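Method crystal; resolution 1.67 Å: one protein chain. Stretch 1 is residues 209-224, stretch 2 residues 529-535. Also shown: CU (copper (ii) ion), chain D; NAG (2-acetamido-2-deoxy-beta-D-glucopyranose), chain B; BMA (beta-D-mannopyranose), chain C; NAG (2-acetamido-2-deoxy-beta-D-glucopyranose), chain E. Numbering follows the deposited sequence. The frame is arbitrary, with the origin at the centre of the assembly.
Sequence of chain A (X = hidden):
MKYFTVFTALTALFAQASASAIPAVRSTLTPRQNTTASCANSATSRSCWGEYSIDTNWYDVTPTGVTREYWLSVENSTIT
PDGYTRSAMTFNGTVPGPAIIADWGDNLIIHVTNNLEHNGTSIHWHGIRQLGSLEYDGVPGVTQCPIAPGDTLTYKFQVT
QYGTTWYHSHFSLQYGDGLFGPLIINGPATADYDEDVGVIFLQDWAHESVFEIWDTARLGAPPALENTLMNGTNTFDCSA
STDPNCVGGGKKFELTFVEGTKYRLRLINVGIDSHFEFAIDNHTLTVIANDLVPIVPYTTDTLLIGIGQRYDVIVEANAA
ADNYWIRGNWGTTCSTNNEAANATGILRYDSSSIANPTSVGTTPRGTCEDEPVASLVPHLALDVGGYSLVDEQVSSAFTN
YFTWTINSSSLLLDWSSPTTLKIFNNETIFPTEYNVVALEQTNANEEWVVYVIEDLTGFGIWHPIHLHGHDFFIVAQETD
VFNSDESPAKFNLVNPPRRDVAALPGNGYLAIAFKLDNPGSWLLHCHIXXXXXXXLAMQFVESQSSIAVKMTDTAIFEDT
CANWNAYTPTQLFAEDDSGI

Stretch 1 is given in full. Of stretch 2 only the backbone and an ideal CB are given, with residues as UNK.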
ATOM      1  N   SER A 209      10.254 -18.214  -1.638  1.00 27.57           N
ATOM      2  CA  SER A 209       9.360 -17.575  -0.678  1.00 27.17           C
ATOM      3  C   SER A 209      10.183 -16.619   0.144  1.00 27.91           C
ATOM      4  O   SER A 209      11.256 -16.958   0.625  1.00 27.20           O
ATOM      5  CB  SER A 209       8.746 -18.586   0.264  1.00 27.03           C
ATOM      6  OG  SER A 209       7.955 -18.015   1.330  1.00 26.36           O
ATOM      7  N   VAL A 210       9.605 -15.464   0.404  1.00 28.18           N
ATOM      8  CA  VAL A 210      10.205 -14.460   1.272  1.00 29.25           C
ATOM      9  C   VAL A 210      10.496 -15.084   2.642  1.00 28.15           C
ATOM     10  O   VAL A 210      11.405 -14.656   3.378  1.00 28.88           O
ATOM     11  CB  VAL A 210       9.213 -13.240   1.406  1.00 28.13           C
ATOM     12  CG1 VAL A 210       7.935 -13.633   2.099  1.00 28.87           C
ATOM     13  CG2 VAL A 210       9.832 -12.111   2.184  1.00 35.06           C
ATOM     14  N   PHE A 211       9.660 -16.021   3.034  1.00 29.00           N
ATOM     15  CA  PHE A 211       9.798 -16.663   4.351  1.00 28.84           C
ATOM     16  C   PHE A 211      11.071 -17.505   4.464  1.00 31.41           C
ATOM     17  O   PHE A 211      11.521 -17.799   5.598  1.00 32.06           O
ATOM     18  CB  PHE A 211       8.591 -17.479   4.751  1.00 28.72           C
ATOM     19  CG  PHE A 211       7.359 -16.660   4.936  1.00 27.72           C
ATOM     20  CD1 PHE A 211       7.222 -15.890   6.073  1.00 30.07           C
ATOM     21  CD2 PHE A 211       6.379 -16.641   3.975  1.00 26.76           C
ATOM     22  CE1 PHE A 211       6.135 -15.119   6.276  1.00 29.25           C
ATOM     23  CE2 PHE A 211       5.243 -15.853   4.136  1.00 25.99           C
ATOM     24  CZ  PHE A 211       5.103 -15.111   5.312  1.00 30.07           C
ATOM     25  N   GLU A 212      11.644 -17.872   3.332  1.00 30.95           N
ATOM     26  CA  GLU A 212      12.942 -18.569   3.327  1.00 33.37           C
ATOM     27  C   GLU A 212      14.127 -17.658   3.545  1.00 34.21           C
ATOM     28  O   GLU A 212      15.236 -18.114   3.939  1.00 36.18           O
ATOM     29  CB  GLU A 212      13.091 -19.337   2.025  1.00 32.95           C
ATOM     30  CG  GLU A 212      12.016 -20.400   2.002  1.00 39.29           C
ATOM     31  CD  GLU A 212      12.374 -21.666   1.307  1.00 47.62           C
ATOM     32  OE1 GLU A 212      12.961 -21.587   0.200  1.00 52.24           O
ATOM     33  OE2 GLU A 212      11.964 -22.736   1.843  1.00 50.71           O
ATOM     34  N   ILE A 213      13.933 -16.367   3.302  1.00 33.30           N
ATOM     35  CA  ILE A 213      15.031 -15.437   3.357  1.00 32.70           C
ATOM     36  C   ILE A 213      14.918 -14.452   4.515  1.00 32.56           C
ATOM     37  O   ILE A 213      15.792 -13.593   4.681  1.00 30.85           O
ATOM     38  CB  ILE A 213      15.222 -14.753   2.002  1.00 33.77           C
ATOM     39  CG1 ILE A 213      13.922 -14.290   1.431  1.00 34.31           C
ATOM     40  CG2 ILE A 213      15.701 -15.800   0.949  1.00 33.44           C
ATOM     41  CD1 ILE A 213      14.031 -13.653   0.054  1.00 33.99           C
ATOM     42  N   TRP A 214      13.849 -14.556   5.306  1.00 30.37           N
ATOM     43  CA  TRP A 214      13.636 -13.615   6.399  1.00 30.79           C
ATOM     44  C   TRP A 214      14.737 -13.754   7.446  1.00 30.50           C
ATOM     45  O   TRP A 214      15.211 -12.767   8.015  1.00 29.32           O
ATOM     46  CB  TRP A 214      12.269 -13.872   7.031  1.00 29.69           C
ATOM     47  CG  TRP A 214      12.052 -13.377   8.408  1.00 29.26           C
ATOM     48  CD1 TRP A 214      11.787 -14.153   9.494  1.00 30.04           C
ATOM     49  CD2 TRP A 214      12.112 -12.025   8.897  1.00 27.61           C
ATOM     50  NE1 TRP A 214      11.672 -13.397  10.600  1.00 30.23           N
ATOM     51  CE2 TRP A 214      11.851 -12.077  10.274  1.00 28.38           C
ATOM     52  CE3 TRP A 214      12.346 -10.795   8.316  1.00 24.32           C
ATOM     53  CZ2 TRP A 214      11.833 -10.940  11.073  1.00 28.23           C
ATOM     54  CZ3 TRP A 214      12.361  -9.672   9.125  1.00 27.23           C
ATOM     55  CH2 TRP A 214      12.047  -9.751  10.471  1.00 27.25           C
ATOM     56  N   ASP A 215      15.145 -14.988   7.735  1.00 31.24           N
ATOM     57  CA  ASP A 215      16.211 -15.131   8.744  1.00 32.34           C
ATOM     58  C   ASP A 215      17.519 -14.449   8.330  1.00 32.84           C
ATOM     59  O   ASP A 215      18.218 -13.842   9.167  1.00 33.40           O
ATOM     60  CB  ASP A 215      16.402 -16.613   9.147  1.00 33.51           C
ATOM     61  CG  ASP A 215      15.255 -17.138   9.932  1.00 34.06           C
ATOM     62  OD1 ASP A 215      14.775 -16.445  10.852  1.00 40.17           O
ATOM     63  OD2 ASP A 215      14.809 -18.273   9.660  1.00 39.48           O
ATOM     64  N   THR A 216      17.852 -14.474   7.046  1.00 32.74           N
ATOM     65  CA  THR A 216      18.977 -13.661   6.545  1.00 34.17           C
ATOM     66  C   THR A 216      18.611 -12.177   6.580  1.00 33.13           C
ATOM     67  O   THR A 216      19.388 -11.345   7.064  1.00 31.21           O
ATOM     68  CB  THR A 216      19.358 -14.027   5.136  1.00 34.05           C
ATOM     69  OG1 THR A 216      19.647 -15.429   5.100  1.00 39.19           O
ATOM     70  CG2 THR A 216      20.563 -13.203   4.654  1.00 36.43           C
ATOM     71  N   ALA A 217      17.399 -11.851   6.097  1.00 31.70           N
ATOM     72  CA  ALA A 217      17.039 -10.426   5.964  1.00 31.40           C
ATOM     73  C   ALA A 217      17.091  -9.749   7.309  1.00 29.51           C
ATOM     74  O   ALA A 217      17.527  -8.618   7.434  1.00 29.94           O
ATOM     75  CB  ALA A 217      15.639 -10.240   5.312  1.00 31.73           C
ATOM     76  N   ARG A 218      16.674 -10.450   8.336  1.00 30.58           N
ATOM     77  CA  ARG A 218      16.558  -9.821   9.631  1.00 31.82           C
ATOM     78  C   ARG A 218      17.914  -9.592  10.347  1.00 32.68           C
ATOM     79  O   ARG A 218      17.945  -8.994  11.401  1.00 33.28           O
ATOM     80  CB  ARG A 218      15.627 -10.590  10.525  1.00 32.76           C
ATOM     81  CG  ARG A 218      16.192 -11.848  11.091  1.00 34.62           C
ATOM     82  CD  ARG A 218      15.088 -12.635  11.649  1.00 36.85           C
ATOM     83  NE  ARG A 218      15.567 -13.731  12.510  1.00 40.38           N
ATOM     84  CZ  ARG A 218      14.786 -14.370  13.360  1.00 41.13           C
ATOM     85  NH1 ARG A 218      13.502 -14.055  13.468  1.00 41.44           N
ATOM     86  NH2 ARG A 218      15.295 -15.333  14.122  1.00 44.45           N
ATOM     87  N   LEU A 219      19.010 -10.052   9.760  1.00 33.01           N
ATOM     88  CA  LEU A 219      20.332  -9.667  10.267  1.00 33.59           C
ATOM     89  C   LEU A 219      20.584  -8.189   9.984  1.00 34.60           C
ATOM     90  O   LEU A 219      21.527  -7.584  10.531  1.00 34.94           O
ATOM     91  CB  LEU A 219      21.418 -10.549   9.621  1.00 34.61           C
ATOM     92  CG  LEU A 219      21.319 -12.076   9.843  1.00 35.06           C
ATOM     93  CD1 LEU A 219      22.506 -12.881   9.168  1.00 36.91           C
ATOM     94  CD2 LEU A 219      21.186 -12.454  11.292  1.00 36.91           C
ATOM     95  N   GLY A 220      19.779  -7.586   9.101  1.00 33.78           N
ATOM     96  CA  GLY A 220      19.811  -6.125   8.889  1.00 34.26           C
ATOM     97  C   GLY A 220      19.711  -5.643   7.462  1.00 33.48           C
ATOM     98  O   GLY A 220      19.348  -4.467   7.190  1.00 35.41           O
ATOM     99  N   ALA A 221      20.086  -6.486   6.523  1.00 31.18           N
ATOM    100  CA  ALA A 221      20.208  -6.038   5.139  1.00 30.19           C
ATOM    101  C   ALA A 221      19.120  -6.748   4.323  1.00 30.45           C
ATOM    102  O   ALA A 221      19.085  -7.930   4.300  1.00 29.98           O
ATOM    103  CB  ALA A 221      21.559  -6.398   4.610  1.00 30.75           C
ATOM    104  N   PRO A 222      18.254  -5.996   3.636  1.00 30.45           N
ATOM    105  CA  PRO A 222      17.310  -6.651   2.746  1.00 30.62           C
ATOM    106  C   PRO A 222      18.085  -7.355   1.622  1.00 30.50           C
ATOM    107  O   PRO A 222      19.033  -6.809   1.107  1.00 30.93           O
ATOM    108  CB  PRO A 222      16.518  -5.486   2.175  1.00 29.10           C
ATOM    109  CG  PRO A 222      16.500  -4.494   3.268  1.00 31.07           C
ATOM    110  CD  PRO A 222      17.996  -4.551   3.684  1.00 31.14           C
ATOM    111  N   PRO A 223      17.707  -8.590   1.302  1.00 30.19           N
ATOM    112  CA  PRO A 223      18.386  -9.213   0.164  1.00 30.14           C
ATOM    113  C   PRO A 223      18.052  -8.581  -1.188  1.00 28.58           C
ATOM    114  O   PRO A 223      16.952  -8.057  -1.357  1.00 30.20           O
ATOM    115  CB  PRO A 223      17.862 -10.646   0.185  1.00 30.92           C
ATOM    116  CG  PRO A 223      16.553 -10.581   0.844  1.00 32.61           C
ATOM    117  CD  PRO A 223      16.709  -9.470   1.928  1.00 29.40           C
ATOM    118  N   ALA A 224      18.998  -8.636  -2.118  1.00 28.87           N
ATOM    119  CA  ALA A 224      18.724  -8.374  -3.530  1.00 26.80           C
ATOM    120  C   ALA A 224      17.887  -9.555  -4.007  1.00 28.22           C
ATOM    121  O   ALA A 224      18.276 -10.724  -3.844  1.00 27.01           O
ATOM    122  CB  ALA A 224      19.986  -8.268  -4.352  1.00 27.82           C
ATOM    123  N   UNK A 529       8.423  -4.280   3.688  1.00 21.37           N
ATOM    124  CA  UNK A 529       7.940  -5.386   4.440  1.00 22.75           C
ATOM    125  C   UNK A 529       8.955  -5.839   5.474  1.00 22.66           C
ATOM    126  O   UNK A 529       8.564  -6.155   6.586  1.00 21.90           O
ATOM    127  CB  UNK A 529       7.575  -6.537   3.500  1.00 22.75           C
ATOM    128  N   UNK A 530      10.239  -5.855   5.103  1.00 22.25           N
ATOM    129  CA  UNK A 530      11.259  -6.181   6.090  1.00 23.67           C
ATOM    130  C   UNK A 530      11.212  -5.258   7.281  1.00 23.24           C
ATOM    131  O   UNK A 530      11.335  -5.766   8.407  1.00 23.10           O
ATOM    132  CB  UNK A 530      12.650  -6.129   5.454  1.00 23.67           C
ATOM    133  N   UNK A 531      11.019  -3.956   7.042  1.00 23.55           N
ATOM    134  CA  UNK A 531      11.052  -2.958   8.122  1.00 24.19           C
ATOM    135  C   UNK A 531       9.830  -3.088   9.000  1.00 24.17           C
ATOM    136  O   UNK A 531       9.939  -3.061  10.227  1.00 26.23           O
ATOM    137  CB  UNK A 531      11.139  -1.540   7.555  1.00 24.19           C
ATOM    138  N   UNK A 532       8.679  -3.321   8.393  1.00 24.29           N
ATOM    139  CA  UNK A 532       7.484  -3.625   9.162  1.00 23.05           C
ATOM    140  C   UNK A 532       7.682  -4.819  10.052  1.00 23.41           C
ATOM    141  O   UNK A 532       7.360  -4.799  11.239  1.00 22.46           O
ATOM    142  CB  UNK A 532       6.294  -3.866   8.230  1.00 23.05           C
ATOM    143  N   UNK A 533       8.229  -5.882   9.481  1.00 23.61           N
ATOM    144  CA  UNK A 533       8.481  -7.117  10.229  1.00 23.55           C
ATOM    145  C   UNK A 533       9.526  -6.931  11.363  1.00 23.59           C
ATOM    146  O   UNK A 533       9.417  -7.591  12.438  1.00 24.83           O
ATOM    147  CB  UNK A 533       8.955  -8.205   9.264  1.00 23.55           C
ATOM    148  N   UNK A 534      10.436  -5.990  11.133  1.00 23.83           N
ATOM    149  CA  UNK A 534      11.449  -5.524  12.095  1.00 25.12           C
ATOM    150  C   UNK A 534      10.945  -4.503  13.085  1.00 24.76           C
ATOM    151  O   UNK A 534      11.726  -3.903  13.806  1.00 27.00           O
ATOM    152  CB  UNK A 534      12.639  -4.925  11.342  1.00 25.12           C
ATOM    153  N   UNK A 535       9.631  -4.272  13.122  1.00 23.84           N
ATOM    154  CA  UNK A 535       9.051  -3.410  14.066  1.00 23.56           C
ATOM    155  C   UNK A 535       9.042  -1.917  13.848  1.00 22.63           C
ATOM    156  O   UNK A 535       8.784  -1.157  14.823  1.00 22.94           O
ATOM    157  CB  UNK A 535       9.751  -3.686  15.398  1.00 23.56           C
TER
HETATM  158 CU    CU D 544      11.516   1.421   6.330  1.00 25.39          CU
HETATM  159  C1  NAG B   2       9.269 -20.888   7.144  1.00 30.29           C
HETATM  160  C2  NAG B   2      10.197 -21.259   6.018  1.00 30.79           C
HETATM  161  C3  NAG B   2      11.493 -21.840   6.552  1.00 36.31           C
HETATM  162  C4  NAG B   2      12.051 -20.974   7.700  1.00 37.18           C
HETATM  163  C5  NAG B   2      10.984 -20.686   8.722  1.00 35.37           C
HETATM  164  C6  NAG B   2      11.398 -19.807   9.918  1.00 36.92           C
HETATM  165  C7  NAG B   2       9.134 -22.000   3.940  1.00 29.88           C
HETATM  166  C8  NAG B   2       8.493 -23.166   3.214  1.00 31.63           C
HETATM  167  N2  NAG B   2       9.523 -22.236   5.169  1.00 30.30           N
HETATM  168  O3  NAG B   2      12.376 -21.831   5.476  1.00 37.28           O
HETATM  169  O4  NAG B   2      13.129 -21.630   8.361  1.00 39.67           O
HETATM  170  O5  NAG B   2       9.927 -20.023   8.014  1.00 32.30           O
HETATM  171  O6  NAG B   2      11.941 -18.635   9.392  1.00 32.29           O
HETATM  172  O7  NAG B   2       9.321 -20.926   3.431  1.00 32.57           O
HETATM  173  C1  BMA C   3      14.357 -20.982   8.034  1.00 38.39           C
HETATM  174  C2  BMA C   3      15.372 -21.459   9.076  1.00 41.88           C
HETATM  175  C3  BMA C   3      16.734 -20.977   8.618  1.00 44.56           C
HETATM  176  C4  BMA C   3      17.107 -21.349   7.186  1.00 45.79           C
HETATM  177  C5  BMA C   3      16.006 -21.065   6.133  1.00 45.65           C
HETATM  178  C6  BMA C   3      16.002 -21.999   4.900  1.00 47.31           C
HETATM  179  O2  BMA C   3      15.273 -22.870   9.111  1.00 42.83           O
HETATM  180  O3  BMA C   3      17.674 -21.439   9.568  1.00 46.69           O
HETATM  181  O4  BMA C   3      18.233 -20.583   6.848  1.00 45.58           O
HETATM  182  O5  BMA C   3      14.736 -21.331   6.726  1.00 41.45           O
HETATM  183  O6  BMA C   3      17.111 -22.209   4.037  1.00 52.73           O
HETATM  184  C1  NAG E   1       4.239 -19.067   7.533  1.00 25.94           C
HETATM  185  C2  NAG E   1       5.276 -19.077   8.625  1.00 25.75           C
HETATM  186  C3  NAG E   1       6.737 -19.091   8.207  1.00 29.27           C
HETATM  187  C4  NAG E   1       6.915 -20.243   7.253  1.00 29.07           C
HETATM  188  C5  NAG E   1       5.827 -20.200   6.155  1.00 29.57           C
HETATM  189  C6  NAG E   1       5.784 -21.465   5.318  1.00 31.91           C
HETATM  190  C7  NAG E   1       4.076 -18.120  10.566  1.00 26.66           C
HETATM  191  C8  NAG E   1       4.075 -16.918  11.477  1.00 28.41           C
HETATM  192  N2  NAG E   1       5.034 -18.064   9.625  1.00 29.79           N
HETATM  193  O3  NAG E   1       7.523 -19.191   9.383  1.00 30.85           O
HETATM  194  O4  NAG E   1       8.143 -20.208   6.591  1.00 27.90           O
HETATM  195  O5  NAG E   1       4.525 -20.112   6.668  1.00 28.31           O
HETATM  196  O6  NAG E   1       5.207 -21.160   4.071  1.00 30.49           O
HETATM  197  O7  NAG E   1       3.271 -19.029  10.745  1.00 30.68           O

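Position 529 opens the short helix of stretch 2 with helical backbone angles. Its CA-to-CB bond points sideways, and no atom of stretch 1 lies within 5.5 Å of the ideal CB, so stretch 1 sets little preference; any residue at ease in a helix would do. It is Ala529, which makes no contact with stretch 1.

Position 530 is different. Its CA-to-CB bond points toward stretch 1, yet the ideal CB stops 4.7 Å from Pro222 CG and 5.1 Å from both Ala217 CB and Trp214 CZ3. Beyond it lies a deep apolar recess lined by Val210, Ile213, Trp214 and Ala217 on the helix and by the two prolines that follow. A short side chain would leave much of this space unfilled; leucine, methionine or phenylalanine would suit the chemistry, and a large flat ring would reach furthest. The residue is Trp530, with chi1 in the m well, and it seats as a knob among those four helix residues. The methyl of Ala217 lies over one face of the indole, CB standing 3.6 Å from the centroid of the six-membered ring, a CH-pi contact that a small side chain permits. Deeper in, Trp530 CH2 meets Val210 CG2 at 3.2 Å, a tight contact, while Trp214 CE3 approaches the ring edge at Trp530 CE3, 3.8 Å away. Pro222 CB packs 3.5 Å from Trp530 CD1, and Pro223 CD 3.8 Å from Trp530 CZ2. The indole nitrogen is not wasted: Trp530 NE1 donates to a water at 2.8 Å, which in turn donates to Pro223 O at 2.7 Å.

Position 531 points away from stretch 1, but the copper ion lies on the side its CB faces, which favours a ligand such as histidine or cysteine. It is His531, whose ND1 binds CU at 2.0 Å; the far side of the ring turns back enough for NE2 to come within 4.5 Å of Pro222 CG.

Position 532 is out of reach of stretch 1, so many helix-compatible residues would fit; it is Ala532.

At position 533 the CB points toward stretch 1 and already lies 3.7 Å from Trp214 CH2, so a small residue such as alanine, serine or cysteine fits easily. Ser533 uses its CB for this contact, and its hydroxyl is hydrogen-bonded elsewhere in the structure.

Position 534 is the first to leave helical angles. Its CB points sideways, 4.9 Å from Trp214 CH2, with the carbonyls of Ala217 and Gly220 farther off, so a long polar side chain could work with them, directly or through water. The residue is Glu534. A carboxylate cannot donate to a carbonyl, and waters mediate: one lies 2.5 Å from Glu534 OE2 and 2.8 Å from Ala217 O, another lies 2.8 Å from Glu534 OE1 and 3.1 Å from Gly220 O.

Position 535 has positive phi, and a CB would jam against the preceding carbonyl oxygen. Glycine is called for, and Gly535 is found.

Stretch 2 529-535: AWHASEG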
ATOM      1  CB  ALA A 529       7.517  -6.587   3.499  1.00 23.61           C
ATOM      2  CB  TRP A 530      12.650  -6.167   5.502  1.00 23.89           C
ATOM      3  CG  TRP A 530      12.805  -6.898   4.205  1.00 22.60           C
ATOM      4  CD1 TRP A 530      13.198  -6.381   3.036  1.00 25.85           C
ATOM      5  CD2 TRP A 530      12.632  -8.305   3.989  1.00 23.47           C
ATOM      6  NE1 TRP A 530      13.293  -7.359   2.089  1.00 27.22           N
ATOM      7  CE2 TRP A 530      12.979  -8.554   2.674  1.00 25.71           C
ATOM      8  CE3 TRP A 530      12.337  -9.386   4.834  1.00 26.08           C
ATOM      9  CZ2 TRP A 530      12.964  -9.840   2.132  1.00 27.00           C
ATOM     10  CZ3 TRP A 530      12.310 -10.637   4.308  1.00 28.28           C
ATOM     11  CH2 TRP A 530      12.616 -10.841   2.958  1.00 23.08           C
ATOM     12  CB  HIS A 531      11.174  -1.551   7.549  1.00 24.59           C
ATOM     13  CG  HIS A 531      12.470  -1.324   6.827  1.00 24.05           C
ATOM     14  ND1 HIS A 531      12.817  -0.128   6.273  1.00 23.18           N
ATOM     15  CD2 HIS A 531      13.494  -2.174   6.543  1.00 23.53           C
ATOM     16  CE1 HIS A 531      14.006  -0.230   5.706  1.00 24.49           C
ATOM     17  NE2 HIS A 531      14.447  -1.465   5.880  1.00 23.56           N
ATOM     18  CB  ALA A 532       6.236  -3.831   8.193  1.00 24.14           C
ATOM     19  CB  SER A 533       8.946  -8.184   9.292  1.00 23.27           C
ATOM     20  OG  SER A 533       7.812  -8.778   8.708  1.00 24.17           O
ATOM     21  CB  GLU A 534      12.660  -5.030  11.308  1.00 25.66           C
ATOM     22  CG  GLU A 534      13.382  -6.190  10.668  1.00 25.60           C
ATOM     23  CD  GLU A 534      14.190  -5.874   9.454  1.00 29.54           C
ATOM     24  OE1 GLU A 534      14.378  -4.693   9.129  1.00 27.71           O
ATOM     25  OE2 GLU A 534      14.662  -6.856   8.792  1.00 29.49           O
TER
HETATM   26  O   HOH W   1      15.985  -6.440   6.656  1.00 29.35           O
HETATM   27  O   HOH W   2      16.344  -3.822   7.368  1.00 30.17           O
HETATM   28  O   HOH W   3      14.416  -7.534  -0.433  1.00 26.58           O
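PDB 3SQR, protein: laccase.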